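Local coordinates for shikimate 5-dehydrogenase AroE (5-dehydroshikimate reductase) (Mycobacterium tuberculosis, PDB 4P4G), which probably catalyses the NADPH-dependent reduction of 3-dehydroshikimate to shikimate, the fourth of seven steps in the pathway to chorismate, at residues Ala16-Ser20 against Ile214-Trp218; Asp143-Arg149 against Ala167-Phe173. All coordinates share one frame; numbering follows the deposited sequence.

Interaction 1: Ala16-Ser20 against Ile214-Trp218. With SKM ((3R,4S,5R)-3,4,5-trihydroxycyclohex-1-ene-1-carboxylic acid), chain C.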
loop_
_atom_site.group_PDB
_atom_site.type_symbol
_atom_site.label_atom_id
_atom_site.label_comp_id
_atom_site.label_asym_id
_atom_site.label_seq_id
_atom_site.Cartn_x
_atom_site.Cartn_y
_atom_site.Cartn_z
ATOM N N ALA A 16 0.372 9.290 -13.421
ATOM C CA ALA A 16 1.275 10.417 -13.628
ATOM C C ALA A 16 1.849 10.972 -12.317
ATOM O O ALA A 16 2.973 11.468 -12.295
ATOM C CB ALA A 16 0.579 11.519 -14.426
ATOM N N HIS A 17 1.072 10.867 -11.240
ATOM C CA HIS A 17 1.448 11.379 -9.918
ATOM C C HIS A 17 2.495 10.535 -9.191
ATOM O O HIS A 17 3.026 10.967 -8.163
ATOM C CB HIS A 17 0.211 11.379 -9.020
ATOM C CG HIS A 17 -0.234 9.998 -8.636
ATOM N ND1 HIS A 17 -0.969 9.194 -9.481
ATOM C CD2 HIS A 17 -0.016 9.268 -7.515
ATOM C CE1 HIS A 17 -1.191 8.030 -8.894
ATOM N NE2 HIS A 17 -0.622 8.049 -7.701
ATOM N N SER A 18 2.771 9.327 -9.675
ATOM C CA SER A 18 3.564 8.386 -8.879
ATOM C C SER A 18 4.959 8.905 -8.586
ATOM O O SER A 18 5.641 9.371 -9.491
ATOM C CB SER A 18 3.664 7.028 -9.568
ATOM O OG SER A 18 4.553 6.183 -8.850
ATOM N N ARG A 19 5.374 8.832 -7.318
ATOM C CA ARG A 19 6.742 9.174 -6.939
ATOM C C ARG A 19 7.640 7.937 -6.784
ATOM O O ARG A 19 8.754 8.039 -6.274
ATOM C CB ARG A 19 6.772 9.994 -5.643
ATOM C CG ARG A 19 5.928 11.261 -5.642
ATOM C CD ARG A 19 6.173 12.130 -6.847
ATOM N NE ARG A 19 5.837 13.535 -6.602
ATOM C CZ ARG A 19 4.605 14.038 -6.618
ATOM N NH1 ARG A 19 3.551 13.261 -6.859
ATOM N NH2 ARG A 19 4.424 15.333 -6.386
ATOM N N SER A 20 7.159 6.772 -7.210
ATOM C CA SER A 20 8.006 5.582 -7.242
ATOM C C SER A 20 9.288 5.729 -8.053
ATOM O O SER A 20 10.341 5.251 -7.598
ATOM C CB SER A 20 7.232 4.355 -7.732
ATOM O OG SER A 20 6.503 3.785 -6.675
ATOM N N ILE A 214 -2.877 7.817 0.674
ATOM C CA ILE A 214 -2.821 8.873 -0.342
ATOM C C ILE A 214 -1.625 9.806 -0.093
ATOM O O ILE A 214 -1.311 10.128 1.059
ATOM C CB ILE A 214 -4.115 9.727 -0.323
ATOM C CG1 ILE A 214 -5.348 8.875 -0.647
ATOM C CG2 ILE A 214 -3.994 10.921 -1.288
ATOM C CD1 ILE A 214 -5.284 8.182 -1.990
ATOM N N TYR A 215 -0.952 10.236 -1.154
ATOM C CA TYR A 215 0.103 11.231 -1.000
ATOM C C TYR A 215 0.023 12.409 -1.977
ATOM O O TYR A 215 0.776 13.365 -1.849
ATOM C CB TYR A 215 1.498 10.585 -1.007
ATOM C CG TYR A 215 1.911 9.846 -2.273
ATOM C CD1 TYR A 215 2.385 10.530 -3.383
ATOM C CD2 TYR A 215 1.874 8.461 -2.325
ATOM C CE1 TYR A 215 2.781 9.856 -4.532
ATOM C CE2 TYR A 215 2.271 7.769 -3.466
ATOM C CZ TYR A 215 2.725 8.472 -4.557
ATOM O OH TYR A 215 3.125 7.794 -5.686
ATOM N N ASP A 216 -0.889 12.345 -2.946
ATOM C CA ASP A 216 -1.000 13.407 -3.948
ATOM C C ASP A 216 -2.443 13.418 -4.452
ATOM O O ASP A 216 -2.934 12.393 -4.919
ATOM C CB ASP A 216 -0.019 13.143 -5.097
ATOM C CG ASP A 216 0.190 14.359 -6.006
ATOM O OD1 ASP A 216 -0.573 15.344 -5.915
ATOM O OD2 ASP A 216 1.122 14.318 -6.835
ATOM N N PRO A 217 -3.146 14.559 -4.310
ATOM C CA PRO A 217 -2.667 15.780 -3.643
ATOM C C PRO A 217 -2.597 15.643 -2.132
ATOM O O PRO A 217 -3.202 14.750 -1.547
ATOM C CB PRO A 217 -3.694 16.849 -4.052
ATOM C CG PRO A 217 -4.892 16.098 -4.511
ATOM C CD PRO A 217 -4.411 14.775 -5.035
ATOM N N TRP A 218 -1.812 16.514 -1.516
ATOM C CA TRP A 218 -1.625 16.463 -0.081
ATOM C C TRP A 218 -1.708 17.887 0.458
ATOM O O TRP A 218 -1.241 18.820 -0.190
ATOM C CB TRP A 218 -0.253 15.845 0.228
ATOM C CG TRP A 218 -0.050 15.618 1.668
ATOM C CD1 TRP A 218 0.690 16.384 2.527
ATOM C CD2 TRP A 218 -0.630 14.571 2.457
ATOM N NE1 TRP A 218 0.611 15.866 3.797
ATOM C CE2 TRP A 218 -0.198 14.759 3.783
ATOM C CE3 TRP A 218 -1.479 13.492 2.169
ATOM C CZ2 TRP A 218 -0.576 13.904 4.821
ATOM C CZ3 TRP A 218 -1.853 12.647 3.196
ATOM C CH2 TRP A 218 -1.404 12.856 4.509
HETATM O O12 SKM C . 2.196 -0.375 -3.494
HETATM C C8 SKM C . 2.669 0.871 -4.000
HETATM C C6 SKM C . 1.562 1.878 -3.869
HETATM O O7 SKM C . 0.340 1.352 -4.352
HETATM C C5 SKM C . 1.900 3.045 -4.646
HETATM C C4 SKM C . 2.848 3.146 -5.576
HETATM C C1 SKM C . 3.038 4.466 -6.302
HETATM O O2 SKM C . 3.968 4.587 -7.112
HETATM O O3 SKM C . 2.279 5.430 -6.091
HETATM C C10 SKM C . 3.789 1.964 -5.955
HETATM C C9 SKM C . 3.136 0.657 -5.413
HETATM O O11 SKM C . 4.143 -0.294 -5.439
#
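Tyr215 reaches with its hydroxyl into the backbone of the Ala16-Ser20 loop, and beside it Arg19 and Asp216 meet in a salt bridge. The Tyr215 OH accepts a nearly straight hydrogen bond from Arg19 N (3.0 Å, 163°) and donates one to O3 of bound shikimate, 2.5 Å from OH, so its single oxygen joins loop and ligand. The Arg19 chain turns at chi2 (-50°), with CG passing 3.6 Å from Tyr215 CE1, and brings the guanidinium round to Asp216. Arg19 NH1 points straight at Asp216 OD2, 2.6 Å away; OD2 lies in the guanidinium plane, while NH1 comes to the anti side of OD2, somewhat out of the carboxylate plane, and the two flat groups are turned 58° apart. Arg19 NH1 also donates, in a more bent bond, to a lone pair of His17 O (2.7 Å), and these two bonds limit rotation of the guanidinium. His17 lies across Tyr215, ring planes oblique. Ser20 OG donates to shikimate O2; Ser18 OG, which takes the Ser20 amide in an ST turn, approaches O2 unusually closely, its exact distance doubtful. Two serines and a tyrosine around the substrate carboxylate are characteristic of the shikimate site in the interdomain cleft of shikimate dehydrogenases.

Interaction 2: Asp143-Arg149 against Ala167-Phe173. With SO4 (sulfate ion), chain J.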
loop_
_atom_site.group_PDB
_atom_site.type_symbol
_atom_site.label_atom_id
_atom_site.label_comp_id
_atom_site.label_asym_id
_atom_site.label_seq_id
_atom_site.Cartn_x
_atom_site.Cartn_y
_atom_site.Cartn_z
ATOM N N ASP A 143 -7.267 -5.969 17.756
ATOM C CA ASP A 143 -8.488 -6.112 16.984
ATOM C C ASP A 143 -8.559 -5.050 15.907
ATOM O O ASP A 143 -7.984 -3.967 16.048
ATOM C CB ASP A 143 -9.718 -6.043 17.889
ATOM C CG ASP A 143 -10.029 -4.645 18.326
ATOM O OD1 ASP A 143 -9.311 -4.139 19.210
ATOM O OD2 ASP A 143 -10.985 -4.048 17.785
ATOM N N ILE A 144 -9.235 -5.382 14.812
ATOM C CA ILE A 144 -9.339 -4.498 13.671
ATOM C C ILE A 144 -10.798 -4.351 13.280
ATOM O O ILE A 144 -11.512 -5.338 13.161
ATOM C CB ILE A 144 -8.554 -5.051 12.466
ATOM C CG1 ILE A 144 -7.045 -5.017 12.759
ATOM C CG2 ILE A 144 -8.909 -4.269 11.183
ATOM C CD1 ILE A 144 -6.197 -5.844 11.782
ATOM N N THR A 145 -11.249 -3.114 13.097
ATOM C CA THR A 145 -12.574 -2.891 12.521
ATOM C C THR A 145 -12.387 -2.437 11.071
ATOM O O THR A 145 -11.636 -1.501 10.799
ATOM C CB THR A 145 -13.377 -1.853 13.346
ATOM O OG1 THR A 145 -13.595 -2.348 14.678
ATOM C CG2 THR A 145 -14.731 -1.553 12.696
ATOM N N VAL A 146 -13.034 -3.129 10.133
ATOM C CA VAL A 146 -12.972 -2.770 8.717
ATOM C C VAL A 146 -14.199 -1.944 8.358
ATOM O O VAL A 146 -15.328 -2.380 8.570
ATOM C CB VAL A 146 -12.941 -4.025 7.831
ATOM C CG1 VAL A 146 -13.050 -3.650 6.341
ATOM C CG2 VAL A 146 -11.672 -4.816 8.092
ATOM N N VAL A 147 -13.972 -0.747 7.833
ATOM C CA VAL A 147 -15.060 0.139 7.426
ATOM C C VAL A 147 -14.969 0.294 5.915
ATOM O O VAL A 147 -13.985 0.794 5.403
ATOM C CB VAL A 147 -14.928 1.541 8.061
ATOM C CG1 VAL A 147 -16.156 2.389 7.740
ATOM C CG2 VAL A 147 -14.745 1.444 9.567
ATOM N N ALA A 148 -15.994 -0.129 5.193
ATOM C CA ALA A 148 -15.948 -0.010 3.742
ATOM C C ALA A 148 -17.340 0.144 3.175
ATOM O O ALA A 148 -18.330 -0.125 3.859
ATOM C CB ALA A 148 -15.254 -1.214 3.123
ATOM N N ARG A 149 -17.406 0.568 1.917
ATOM C CA ARG A 149 -18.682 0.711 1.228
ATOM C C ARG A 149 -19.156 -0.643 0.720
ATOM O O ARG A 149 -20.353 -0.892 0.602
ATOM C CB ARG A 149 -18.558 1.699 0.063
ATOM C CG ARG A 149 -18.232 3.128 0.485
ATOM C CD ARG A 149 -18.031 4.022 -0.729
ATOM N NE ARG A 149 -16.713 3.824 -1.327
ATOM C CZ ARG A 149 -16.325 4.380 -2.471
ATOM N NH1 ARG A 149 -17.159 5.160 -3.145
ATOM N NH2 ARG A 149 -15.103 4.152 -2.940
ATOM N N ALA A 167 -8.954 -10.406 16.126
ATOM C CA ALA A 167 -10.412 -10.236 16.173
ATOM C C ALA A 167 -10.811 -9.105 15.238
ATOM O O ALA A 167 -10.417 -7.950 15.435
ATOM C CB ALA A 167 -10.892 -9.945 17.593
ATOM N N THR A 168 -11.578 -9.432 14.203
ATOM C CA THR A 168 -11.890 -8.451 13.167
ATOM C C THR A 168 -13.405 -8.388 12.972
ATOM O O THR A 168 -14.092 -9.395 13.140
ATOM C CB THR A 168 -11.162 -8.812 11.835
ATOM O OG1 THR A 168 -9.763 -8.997 12.089
ATOM C CG2 THR A 168 -11.310 -7.704 10.785
ATOM N N ARG A 169 -13.935 -7.203 12.658
ATOM C CA ARG A 169 -15.361 -7.077 12.363
ATOM C C ARG A 169 -15.578 -5.969 11.349
ATOM O O ARG A 169 -14.676 -5.161 11.086
ATOM C CB ARG A 169 -16.172 -6.790 13.629
ATOM C CG ARG A 169 -16.036 -5.343 14.096
ATOM C CD ARG A 169 -16.556 -5.133 15.511
ATOM N NE ARG A 169 -15.988 -3.912 16.082
ATOM C CZ ARG A 169 -16.464 -2.685 15.877
ATOM N NH1 ARG A 169 -17.541 -2.495 15.119
ATOM N NH2 ARG A 169 -15.863 -1.640 16.436
ATOM N N PHE A 170 -16.772 -5.956 10.764
ATOM C CA PHE A 170 -17.146 -4.962 9.765
ATOM C C PHE A 170 -18.051 -3.904 10.377
ATOM O O PHE A 170 -18.920 -4.225 11.185
ATOM C CB PHE A 170 -17.875 -5.651 8.605
ATOM C CG PHE A 170 -18.627 -4.709 7.705
ATOM C CD1 PHE A 170 -17.948 -3.766 6.947
ATOM C CD2 PHE A 170 -20.005 -4.787 7.597
ATOM C CE1 PHE A 170 -18.632 -2.900 6.104
ATOM C CE2 PHE A 170 -20.705 -3.923 6.757
ATOM C CZ PHE A 170 -20.013 -2.981 6.008
ATOM N N CYS A 171 -17.831 -2.649 9.985
ATOM C CA CYS A 171 -18.692 -1.536 10.370
ATOM C C CYS A 171 -19.032 -0.721 9.127
ATOM O O CYS A 171 -18.136 -0.258 8.423
ATOM C CB CYS A 171 -17.976 -0.647 11.392
ATOM S SG CYS A 171 -18.912 0.819 11.915
ATOM N N ALA A 172 -20.319 -0.551 8.844
ATOM C CA ALA A 172 -20.738 0.264 7.706
ATOM C C ALA A 172 -20.396 1.733 7.934
ATOM O O ALA A 172 -20.391 2.207 9.073
ATOM C CB ALA A 172 -22.228 0.096 7.455
ATOM N N PHE A 173 -20.112 2.453 6.851
ATOM C CA PHE A 173 -19.828 3.882 6.936
ATOM C C PHE A 173 -20.998 4.698 7.470
ATOM O O PHE A 173 -20.803 5.642 8.233
ATOM C CB PHE A 173 -19.479 4.439 5.547
ATOM C CG PHE A 173 -18.013 4.449 5.239
ATOM C CD1 PHE A 173 -17.151 5.307 5.909
ATOM C CD2 PHE A 173 -17.499 3.624 4.246
ATOM C CE1 PHE A 173 -15.795 5.319 5.618
ATOM C CE2 PHE A 173 -16.144 3.639 3.949
ATOM C CZ PHE A 173 -15.296 4.484 4.637
HETATM S S SO4 J . -14.649 0.673 -0.511
HETATM O O1 SO4 J . -14.895 1.631 0.568
HETATM O O2 SO4 J . -15.306 -0.608 -0.239
HETATM O O3 SO4 J . -15.199 1.212 -1.760
HETATM O O4 SO4 J . -13.207 0.468 -0.726
HETATM O O HOH W 1 -20.567 0.774 4.419
#
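Strands 143-148 and 167-172 run parallel with a 30° twist, joined by four backbone hydrogen bonds that alternate in direction, from Ile144 N to Ala167 O at one end to Cys171 N to Val146 O at the other. On the face carrying Thr145, Thr145 CG2 packs 3.6 Å from Cys171 CB. The extended chain of Arg169 lays one face of its guanidinium over the Thr145 side chain, Thr145 OG1 lying 3.0 Å from Arg169 NH2 at an angle too poor for a hydrogen bond. On the other face, Val146 CG2 meets Thr168 CG2, and Phe170 directs its ring edge at Ala148 O, with CE1 3.6 Å from that oxygen. Past the strand ends, Phe173 folds back over Val147: Val147 CG1, placed anti to the backbone N (chi1 -174°), points at the ring centre in a CH-pi contact, 3.5 Å from the Phe173 centroid. A water bridges Ala148 O and Phe173 N where the strands part. Arg149 N donates to sulfate O1 (3.0 Å), while its NE adds weaker bonds; Ser125 and Asn150 also hold the ion. Backbone bonds and apolar contacts thus zip this strand pair together, and the sulfate, probably from the crystallisation liquor, sits where the 2'-phosphate of NADP would be expected, as in relatives.

Interaction 1 bridges the two domains, tying the loop after strand 7-12 of the substrate-binding domain to the loop after strand 209-212 of the nucleotide-binding domain. Interaction 2 stays inside the latter, pairing edge strand 167-172 with strand 143-148, the two strands that helix 151-163 connects in a beta-alpha-beta unit. Both are partly buried, but 143-149 against 167-173 buries 645 Å² against 241 Å² for 16-20 against 214-218. Charge and hydroxyl groups dominate the loop contact around shikimate, whereas main-chain bonding and apolar packing dominate the strand pair, with a sulfate bound at Arg149, just past strand 143-148. Their centres lie about 27 Å apart and their nearest atoms about 11 Å; interaction 2 is nested between the segments of interaction 1.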